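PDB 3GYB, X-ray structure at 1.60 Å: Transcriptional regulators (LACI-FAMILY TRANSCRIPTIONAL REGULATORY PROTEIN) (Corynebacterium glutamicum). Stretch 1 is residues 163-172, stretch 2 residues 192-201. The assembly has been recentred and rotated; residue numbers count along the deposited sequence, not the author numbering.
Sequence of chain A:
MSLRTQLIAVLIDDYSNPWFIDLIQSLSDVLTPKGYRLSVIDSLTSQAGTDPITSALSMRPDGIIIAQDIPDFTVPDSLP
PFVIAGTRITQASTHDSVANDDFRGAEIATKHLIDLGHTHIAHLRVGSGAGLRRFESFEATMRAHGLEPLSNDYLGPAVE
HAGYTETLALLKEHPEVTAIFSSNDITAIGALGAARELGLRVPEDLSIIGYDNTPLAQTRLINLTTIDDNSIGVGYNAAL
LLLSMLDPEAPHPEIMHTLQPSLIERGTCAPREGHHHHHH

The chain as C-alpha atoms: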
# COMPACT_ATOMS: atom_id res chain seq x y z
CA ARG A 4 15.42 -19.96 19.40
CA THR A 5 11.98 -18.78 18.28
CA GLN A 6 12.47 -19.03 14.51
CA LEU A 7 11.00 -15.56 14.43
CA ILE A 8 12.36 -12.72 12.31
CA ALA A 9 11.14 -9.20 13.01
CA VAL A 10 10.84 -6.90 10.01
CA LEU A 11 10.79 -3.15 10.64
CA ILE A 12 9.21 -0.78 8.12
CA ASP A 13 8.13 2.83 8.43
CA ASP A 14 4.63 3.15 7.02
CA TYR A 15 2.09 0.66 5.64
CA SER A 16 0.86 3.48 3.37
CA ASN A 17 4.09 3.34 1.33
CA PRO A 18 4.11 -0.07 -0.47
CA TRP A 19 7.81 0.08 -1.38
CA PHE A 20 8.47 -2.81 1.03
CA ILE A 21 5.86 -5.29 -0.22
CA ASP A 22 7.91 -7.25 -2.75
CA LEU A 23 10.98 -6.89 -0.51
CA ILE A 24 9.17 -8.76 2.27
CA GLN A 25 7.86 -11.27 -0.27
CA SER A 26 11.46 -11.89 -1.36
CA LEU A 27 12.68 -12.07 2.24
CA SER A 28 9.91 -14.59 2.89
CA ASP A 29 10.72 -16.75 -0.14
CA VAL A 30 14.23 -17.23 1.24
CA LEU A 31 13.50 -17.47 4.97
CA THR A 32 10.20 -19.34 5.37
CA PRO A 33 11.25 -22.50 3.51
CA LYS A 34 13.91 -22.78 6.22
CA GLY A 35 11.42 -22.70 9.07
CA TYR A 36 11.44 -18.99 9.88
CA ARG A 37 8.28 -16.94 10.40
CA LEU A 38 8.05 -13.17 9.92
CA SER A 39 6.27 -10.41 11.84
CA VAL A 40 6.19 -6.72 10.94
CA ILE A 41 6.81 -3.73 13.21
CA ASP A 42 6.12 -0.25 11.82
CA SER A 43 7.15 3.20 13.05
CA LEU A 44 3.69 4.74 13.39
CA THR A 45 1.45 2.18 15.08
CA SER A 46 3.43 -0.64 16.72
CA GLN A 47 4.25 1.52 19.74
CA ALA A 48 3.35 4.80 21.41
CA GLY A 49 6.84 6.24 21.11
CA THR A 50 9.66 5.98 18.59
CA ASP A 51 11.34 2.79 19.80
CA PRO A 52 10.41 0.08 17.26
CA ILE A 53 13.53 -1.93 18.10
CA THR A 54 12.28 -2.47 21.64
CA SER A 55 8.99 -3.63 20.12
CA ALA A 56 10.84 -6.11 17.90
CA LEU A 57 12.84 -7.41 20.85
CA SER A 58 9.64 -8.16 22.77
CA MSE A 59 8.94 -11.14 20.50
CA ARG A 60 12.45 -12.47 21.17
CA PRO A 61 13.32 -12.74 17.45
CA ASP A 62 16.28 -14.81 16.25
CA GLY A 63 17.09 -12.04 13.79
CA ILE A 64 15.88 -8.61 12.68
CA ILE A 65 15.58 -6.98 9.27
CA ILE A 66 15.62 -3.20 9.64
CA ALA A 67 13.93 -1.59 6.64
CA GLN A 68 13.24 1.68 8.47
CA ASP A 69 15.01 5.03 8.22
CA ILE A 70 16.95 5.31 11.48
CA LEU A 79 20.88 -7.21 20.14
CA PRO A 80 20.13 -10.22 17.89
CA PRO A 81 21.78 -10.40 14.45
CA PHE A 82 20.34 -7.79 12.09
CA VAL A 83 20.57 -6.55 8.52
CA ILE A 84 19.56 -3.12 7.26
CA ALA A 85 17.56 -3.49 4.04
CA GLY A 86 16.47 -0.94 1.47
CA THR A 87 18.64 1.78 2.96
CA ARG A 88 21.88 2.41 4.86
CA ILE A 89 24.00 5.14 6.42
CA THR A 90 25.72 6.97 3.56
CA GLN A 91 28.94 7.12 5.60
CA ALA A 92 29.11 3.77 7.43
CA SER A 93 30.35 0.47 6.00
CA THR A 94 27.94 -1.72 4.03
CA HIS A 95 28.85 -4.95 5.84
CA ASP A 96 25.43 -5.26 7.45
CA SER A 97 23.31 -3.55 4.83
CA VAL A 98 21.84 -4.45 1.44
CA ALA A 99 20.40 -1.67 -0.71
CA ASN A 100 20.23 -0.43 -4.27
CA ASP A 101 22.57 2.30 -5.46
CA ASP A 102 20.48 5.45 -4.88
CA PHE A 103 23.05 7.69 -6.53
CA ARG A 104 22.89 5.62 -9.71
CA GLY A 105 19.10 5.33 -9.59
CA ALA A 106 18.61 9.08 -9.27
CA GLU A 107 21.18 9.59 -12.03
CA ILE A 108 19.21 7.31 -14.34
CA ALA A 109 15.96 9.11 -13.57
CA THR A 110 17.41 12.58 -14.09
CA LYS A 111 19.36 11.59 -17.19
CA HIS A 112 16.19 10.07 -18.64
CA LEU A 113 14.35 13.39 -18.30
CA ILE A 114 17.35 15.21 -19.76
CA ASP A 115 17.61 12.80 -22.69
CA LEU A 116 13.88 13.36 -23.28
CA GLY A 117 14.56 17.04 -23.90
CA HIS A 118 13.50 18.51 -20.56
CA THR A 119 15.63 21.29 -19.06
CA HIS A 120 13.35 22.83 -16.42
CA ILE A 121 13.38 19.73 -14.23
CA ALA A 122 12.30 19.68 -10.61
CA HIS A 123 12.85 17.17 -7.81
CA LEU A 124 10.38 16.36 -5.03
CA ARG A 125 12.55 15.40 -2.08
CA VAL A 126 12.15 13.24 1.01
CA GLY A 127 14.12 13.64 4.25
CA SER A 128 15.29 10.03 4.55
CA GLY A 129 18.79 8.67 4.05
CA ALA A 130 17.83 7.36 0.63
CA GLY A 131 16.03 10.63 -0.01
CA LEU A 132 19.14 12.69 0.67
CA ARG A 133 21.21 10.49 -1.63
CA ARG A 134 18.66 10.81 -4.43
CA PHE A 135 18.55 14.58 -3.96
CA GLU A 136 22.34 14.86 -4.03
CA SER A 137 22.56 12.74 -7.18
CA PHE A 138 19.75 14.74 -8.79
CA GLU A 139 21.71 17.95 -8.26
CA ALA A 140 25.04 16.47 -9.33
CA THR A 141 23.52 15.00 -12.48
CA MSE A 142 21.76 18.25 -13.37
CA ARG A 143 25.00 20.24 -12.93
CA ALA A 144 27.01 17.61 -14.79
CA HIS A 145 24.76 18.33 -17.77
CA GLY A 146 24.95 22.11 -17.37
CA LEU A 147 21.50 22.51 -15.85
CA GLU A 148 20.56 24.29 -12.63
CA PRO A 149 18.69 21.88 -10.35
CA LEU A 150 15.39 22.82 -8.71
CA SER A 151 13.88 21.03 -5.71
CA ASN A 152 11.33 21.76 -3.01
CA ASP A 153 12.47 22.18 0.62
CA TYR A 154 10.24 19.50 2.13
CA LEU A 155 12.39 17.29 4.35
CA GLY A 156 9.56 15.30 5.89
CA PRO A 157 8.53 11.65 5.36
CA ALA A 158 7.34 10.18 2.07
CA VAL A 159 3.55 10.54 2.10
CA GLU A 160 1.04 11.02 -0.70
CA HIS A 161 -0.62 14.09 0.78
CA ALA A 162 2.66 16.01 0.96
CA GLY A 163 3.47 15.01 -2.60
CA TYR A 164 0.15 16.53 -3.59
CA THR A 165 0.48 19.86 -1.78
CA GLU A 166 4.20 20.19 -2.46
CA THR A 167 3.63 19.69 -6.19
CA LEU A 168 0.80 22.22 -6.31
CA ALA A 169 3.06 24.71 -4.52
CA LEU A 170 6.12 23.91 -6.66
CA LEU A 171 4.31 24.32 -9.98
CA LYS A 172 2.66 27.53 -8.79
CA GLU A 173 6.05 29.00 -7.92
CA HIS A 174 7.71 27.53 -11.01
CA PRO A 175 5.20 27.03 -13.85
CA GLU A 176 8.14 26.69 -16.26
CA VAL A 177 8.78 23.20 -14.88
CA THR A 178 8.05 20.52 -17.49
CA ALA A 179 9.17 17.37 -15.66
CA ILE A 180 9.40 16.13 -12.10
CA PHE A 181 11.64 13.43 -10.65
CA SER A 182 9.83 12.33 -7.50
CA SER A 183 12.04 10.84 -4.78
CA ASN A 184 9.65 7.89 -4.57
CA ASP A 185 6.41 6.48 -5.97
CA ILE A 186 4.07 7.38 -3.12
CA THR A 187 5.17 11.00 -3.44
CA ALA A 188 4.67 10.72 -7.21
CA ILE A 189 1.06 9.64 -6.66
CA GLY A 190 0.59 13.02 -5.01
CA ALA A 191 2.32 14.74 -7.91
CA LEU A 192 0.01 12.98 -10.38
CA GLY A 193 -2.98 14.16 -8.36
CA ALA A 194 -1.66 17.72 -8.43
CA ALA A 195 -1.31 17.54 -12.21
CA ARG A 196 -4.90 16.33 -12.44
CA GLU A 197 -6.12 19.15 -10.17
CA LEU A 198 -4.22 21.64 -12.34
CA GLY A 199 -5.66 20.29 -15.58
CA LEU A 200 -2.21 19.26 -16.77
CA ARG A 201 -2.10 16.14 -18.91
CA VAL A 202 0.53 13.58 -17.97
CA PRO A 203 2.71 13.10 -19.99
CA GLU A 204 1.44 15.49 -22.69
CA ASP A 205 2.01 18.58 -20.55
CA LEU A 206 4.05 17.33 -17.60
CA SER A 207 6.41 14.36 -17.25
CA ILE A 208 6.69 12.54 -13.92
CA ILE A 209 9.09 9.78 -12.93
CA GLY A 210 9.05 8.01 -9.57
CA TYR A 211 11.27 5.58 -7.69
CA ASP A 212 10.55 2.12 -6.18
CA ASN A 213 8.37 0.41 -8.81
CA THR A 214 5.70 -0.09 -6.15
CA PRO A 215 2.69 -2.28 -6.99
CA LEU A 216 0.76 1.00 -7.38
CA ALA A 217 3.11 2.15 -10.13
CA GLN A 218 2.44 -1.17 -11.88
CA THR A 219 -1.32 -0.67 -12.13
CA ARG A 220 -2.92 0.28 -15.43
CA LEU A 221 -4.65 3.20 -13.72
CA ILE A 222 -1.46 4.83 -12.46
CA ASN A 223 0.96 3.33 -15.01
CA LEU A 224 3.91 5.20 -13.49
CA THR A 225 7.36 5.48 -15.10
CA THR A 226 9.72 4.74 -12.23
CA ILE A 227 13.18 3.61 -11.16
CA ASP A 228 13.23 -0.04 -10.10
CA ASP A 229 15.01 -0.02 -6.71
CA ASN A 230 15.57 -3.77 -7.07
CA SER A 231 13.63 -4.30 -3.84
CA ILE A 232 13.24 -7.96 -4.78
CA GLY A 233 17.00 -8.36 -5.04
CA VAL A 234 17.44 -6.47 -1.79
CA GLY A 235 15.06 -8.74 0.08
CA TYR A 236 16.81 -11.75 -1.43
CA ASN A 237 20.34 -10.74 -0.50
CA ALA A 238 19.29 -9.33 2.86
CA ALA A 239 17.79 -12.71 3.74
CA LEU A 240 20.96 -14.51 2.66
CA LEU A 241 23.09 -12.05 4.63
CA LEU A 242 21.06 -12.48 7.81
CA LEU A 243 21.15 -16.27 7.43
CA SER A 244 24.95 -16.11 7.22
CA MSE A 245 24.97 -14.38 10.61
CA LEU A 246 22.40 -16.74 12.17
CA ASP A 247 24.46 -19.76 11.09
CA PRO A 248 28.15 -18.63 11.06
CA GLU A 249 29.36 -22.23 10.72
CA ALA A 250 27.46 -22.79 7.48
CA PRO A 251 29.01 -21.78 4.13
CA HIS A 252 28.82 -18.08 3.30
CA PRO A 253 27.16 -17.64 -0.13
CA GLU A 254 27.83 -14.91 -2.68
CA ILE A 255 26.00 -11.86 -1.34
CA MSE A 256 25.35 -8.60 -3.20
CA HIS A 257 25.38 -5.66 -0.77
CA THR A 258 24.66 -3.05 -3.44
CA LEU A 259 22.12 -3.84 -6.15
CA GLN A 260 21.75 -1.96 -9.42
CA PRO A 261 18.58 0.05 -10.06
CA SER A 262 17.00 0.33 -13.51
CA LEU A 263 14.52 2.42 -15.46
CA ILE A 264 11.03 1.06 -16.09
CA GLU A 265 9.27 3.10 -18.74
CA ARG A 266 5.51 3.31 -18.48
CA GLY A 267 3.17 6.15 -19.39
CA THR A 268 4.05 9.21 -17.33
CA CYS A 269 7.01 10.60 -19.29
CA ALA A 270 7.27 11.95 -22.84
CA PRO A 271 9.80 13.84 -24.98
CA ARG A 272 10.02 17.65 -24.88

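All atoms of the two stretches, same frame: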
# COMPACT_ATOMS: atom_id res chain seq x y z
N GLY A 163 3.08 14.97 -1.21
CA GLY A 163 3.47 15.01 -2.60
C GLY A 163 2.48 15.87 -3.37
O GLY A 163 2.84 16.61 -4.29
N TYR A 164 1.22 15.78 -2.96
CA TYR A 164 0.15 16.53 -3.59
C TYR A 164 0.31 18.03 -3.35
O TYR A 164 0.41 18.80 -4.30
CB TYR A 164 -1.21 16.06 -3.06
CG TYR A 164 -2.38 16.82 -3.61
CD1 TYR A 164 -2.68 16.80 -4.97
CD2 TYR A 164 -3.21 17.56 -2.77
CE1 TYR A 164 -3.77 17.49 -5.48
CE2 TYR A 164 -4.32 18.26 -3.27
CZ TYR A 164 -4.59 18.22 -4.63
OH TYR A 164 -5.68 18.89 -5.13
N THR A 165 0.36 18.44 -2.09
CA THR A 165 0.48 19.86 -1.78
C THR A 165 1.82 20.46 -2.18
O THR A 165 1.88 21.62 -2.61
CB THR A 165 0.20 20.14 -0.29
OG1 THR A 165 1.14 19.44 0.53
CG2 THR A 165 -1.21 19.68 0.06
N GLU A 166 2.89 19.69 -2.06
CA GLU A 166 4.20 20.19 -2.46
C GLU A 166 4.25 20.41 -3.97
O GLU A 166 4.88 21.36 -4.45
CB GLU A 166 5.32 19.21 -2.07
CG GLU A 166 5.65 19.18 -0.59
CD GLU A 166 6.20 20.51 -0.10
OE1 GLU A 166 7.14 21.04 -0.73
OE2 GLU A 166 5.71 21.00 0.93
N THR A 167 3.62 19.53 -4.74
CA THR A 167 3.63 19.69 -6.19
C THR A 167 2.79 20.89 -6.61
O THR A 167 3.19 21.65 -7.49
CB THR A 167 3.12 18.42 -6.91
OG1 THR A 167 4.00 17.33 -6.63
CG2 THR A 167 3.09 18.64 -8.43
N LEU A 168 1.64 21.07 -5.98
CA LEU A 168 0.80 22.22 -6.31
C LEU A 168 1.56 23.51 -6.01
O LEU A 168 1.46 24.48 -6.75
CB LEU A 168 -0.51 22.19 -5.52
CG LEU A 168 -1.55 21.16 -5.97
CD1 LEU A 168 -2.75 21.24 -5.03
CD2 LEU A 168 -1.98 21.43 -7.40
N ALA A 169 2.30 23.52 -4.90
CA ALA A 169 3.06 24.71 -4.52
C ALA A 169 4.25 24.92 -5.47
O ALA A 169 4.51 26.04 -5.90
CB ALA A 169 3.55 24.59 -3.08
N LEU A 170 4.96 23.84 -5.78
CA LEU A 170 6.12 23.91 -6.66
C LEU A 170 5.77 24.44 -8.05
O LEU A 170 6.46 25.31 -8.59
CB LEU A 170 6.74 22.52 -6.80
CG LEU A 170 7.91 22.37 -7.78
CD1 LEU A 170 9.14 23.03 -7.20
CD2 LEU A 170 8.17 20.90 -8.05
N LEU A 171 4.71 23.90 -8.65
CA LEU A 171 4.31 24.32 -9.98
C LEU A 171 3.72 25.73 -9.99
O LEU A 171 3.73 26.40 -11.03
CB LEU A 171 3.33 23.31 -10.58
CG LEU A 171 3.95 21.92 -10.74
CD1 LEU A 171 2.92 20.97 -11.35
CD2 LEU A 171 5.18 22.01 -11.63
N LYS A 172 3.20 26.18 -8.86
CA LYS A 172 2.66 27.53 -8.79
C LYS A 172 3.84 28.50 -8.79
O LYS A 172 3.82 29.52 -9.46
CB LYS A 172 1.84 27.74 -7.52
CG LYS A 172 1.55 29.22 -7.22
CD LYS A 172 0.69 29.86 -8.30
CE LYS A 172 0.64 31.38 -8.16
NZ LYS A 172 1.90 32.02 -8.64
N LEU A 192 0.96 13.28 -9.31
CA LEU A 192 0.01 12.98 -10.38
C LEU A 192 -1.35 13.59 -10.05
O LEU A 192 -2.06 14.06 -10.93
CB LEU A 192 -0.13 11.46 -10.56
CG LEU A 192 1.07 10.77 -11.21
CD1 LEU A 192 0.97 9.25 -11.01
CD2 LEU A 192 1.13 11.13 -12.69
N GLY A 193 -1.71 13.58 -8.77
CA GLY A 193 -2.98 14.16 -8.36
C GLY A 193 -2.95 15.67 -8.56
O GLY A 193 -3.94 16.28 -8.96
N ALA A 194 -1.80 16.27 -8.27
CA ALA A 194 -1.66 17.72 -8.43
C ALA A 194 -1.82 18.08 -9.90
O ALA A 194 -2.52 19.04 -10.23
CB ALA A 194 -0.29 18.17 -7.91
N ALA A 195 -1.20 17.30 -10.78
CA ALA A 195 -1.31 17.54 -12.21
C ALA A 195 -2.78 17.47 -12.62
O ALA A 195 -3.26 18.32 -13.39
CB ALA A 195 -0.48 16.51 -12.98
N ARG A 196 -3.49 16.48 -12.11
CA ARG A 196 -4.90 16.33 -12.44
C ARG A 196 -5.70 17.55 -11.96
O ARG A 196 -6.53 18.09 -12.68
CB ARG A 196 -5.47 15.05 -11.81
CG ARG A 196 -6.89 14.75 -12.25
CD ARG A 196 -7.46 13.47 -11.63
NE ARG A 196 -8.79 13.21 -12.17
CZ ARG A 196 -9.59 12.21 -11.80
NH1 ARG A 196 -9.20 11.34 -10.88
NH2 ARG A 196 -10.77 12.07 -12.38
N GLU A 197 -5.43 17.99 -10.73
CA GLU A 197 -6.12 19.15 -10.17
C GLU A 197 -5.84 20.41 -10.99
O GLU A 197 -6.70 21.27 -11.14
CB GLU A 197 -5.67 19.37 -8.72
CG GLU A 197 -6.24 20.62 -8.05
CD GLU A 197 -7.76 20.66 -8.07
OE1 GLU A 197 -8.39 19.60 -7.87
OE2 GLU A 197 -8.32 21.76 -8.28
N LEU A 198 -4.63 20.49 -11.54
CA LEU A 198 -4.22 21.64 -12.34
C LEU A 198 -4.67 21.58 -13.79
O LEU A 198 -4.51 22.54 -14.54
CB LEU A 198 -2.70 21.80 -12.27
CG LEU A 198 -2.16 22.33 -10.95
CD1 LEU A 198 -0.64 22.18 -10.91
CD2 LEU A 198 -2.57 23.79 -10.78
N GLY A 199 -5.22 20.44 -14.20
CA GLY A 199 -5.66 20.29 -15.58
C GLY A 199 -4.50 20.04 -16.52
O GLY A 199 -4.59 20.28 -17.72
N LEU A 200 -3.39 19.56 -15.97
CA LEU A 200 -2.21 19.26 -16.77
C LEU A 200 -2.24 17.80 -17.16
O LEU A 200 -2.39 16.92 -16.31
CB LEU A 200 -0.93 19.54 -15.98
CG LEU A 200 -0.66 20.98 -15.54
CD1 LEU A 200 0.50 21.00 -14.56
CD2 LEU A 200 -0.36 21.84 -16.76
N ARG A 201 -2.10 17.52 -18.45
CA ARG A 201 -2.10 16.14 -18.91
C ARG A 201 -0.73 15.53 -18.66
O ARG A 201 0.29 16.17 -18.87
CB ARG A 201 -2.43 16.06 -20.40
CG ARG A 201 -3.80 16.60 -20.76
CD ARG A 201 -4.11 16.33 -22.22
NE ARG A 201 -4.18 14.89 -22.49
CZ ARG A 201 -4.32 14.36 -23.70
NH1 ARG A 201 -4.41 15.15 -24.76
NH2 ARG A 201 -4.37 13.05 -23.85

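The two helical segments pack at an angle of 51° between their N-to-C directions, with axes that approach to 8.1 Å. At that spacing the second helix presents small residues, Gly193 and Ala194, at the crossing, and the backbone register locates the crossing: the nearest CA atoms are those of Tyr164 and Ala194, 5.3 Å apart. No hydrogen bond spans the two stretches, so the contact, which buries 356 Å² summed over both sides, is one of shape and apolar packing.

The hollow on the second helix lies at Gly193, beside the CB of Ala194. Tyr164 lies across it. Its CA-to-CB bond points sideways, but with chi1 at 178° (t) the ring end comes nearer to the other helix, bringing CE1 to 3.7 Å from Gly193 C and CD1 to 3.5 Å from Ala194 N. Both backbone atoms sit at the ring edge, near its plane, as does Glu197 CB, so the ring meets this helix edge-on rather than laying a face over it. Gly193 has no side chain; an ideal CB would point toward the first helix and stand 3.6 Å from Tyr164 CD1, in close contact with the ring but not a plain clash. One turn on, the ring's outer end reaches Glu197, where Tyr164 OH lies 3.4 Å from Glu197 CG. This is a contact with the aliphatic part of the glutamate; its OE1 is hydrogen-bonded elsewhere in the structure.

Ala194 is the small bump that fills the matching hollow on the first helix. Its CB points toward that helix and touches three residues: Thr167 CG2 is 3.5 Å from Ala194 CB, Leu168 CD2 is 3.7 Å from Ala194 CB, and Tyr164 CD1 is 4.0 Å from Ala194 CB. Ala194 accordingly has the largest covered area of any residue in the contact, 69 Å². At chi1 -63° (m), Thr167 OG1 donates to Gly163 O at 2.7 Å within its own helix, and in the same rotamer CG2 faces the alanine.

Farther along, the packing is between leucines. Leu168 also starts sideways, yet its end comes nearer, and CD2 sits in the space bordered by Ala194 CB and Leu198, with Leu168 CD2 to Leu198 CG at 3.7 Å. Leu171 points toward the second stretch; its CD1 lies 3.8 Å from Leu198 CD1 and 4.0 Å from Leu200 CD1, so a single methyl bridges two leucines.

The departure from helical phi/psi at Gly199 falls between those two leucines. Gly199 has phi/psi of 78/21, a positive phi that favours glycine, and the Schellman motif closes with Leu200 N to Ala195 O at 2.9 Å and Gly199 N to Arg196 O at 3.1 Å. Gly199 itself makes no contact with the first helix, but beyond it Leu200 again points toward that helix, extending the leucine cluster past the last helical turn.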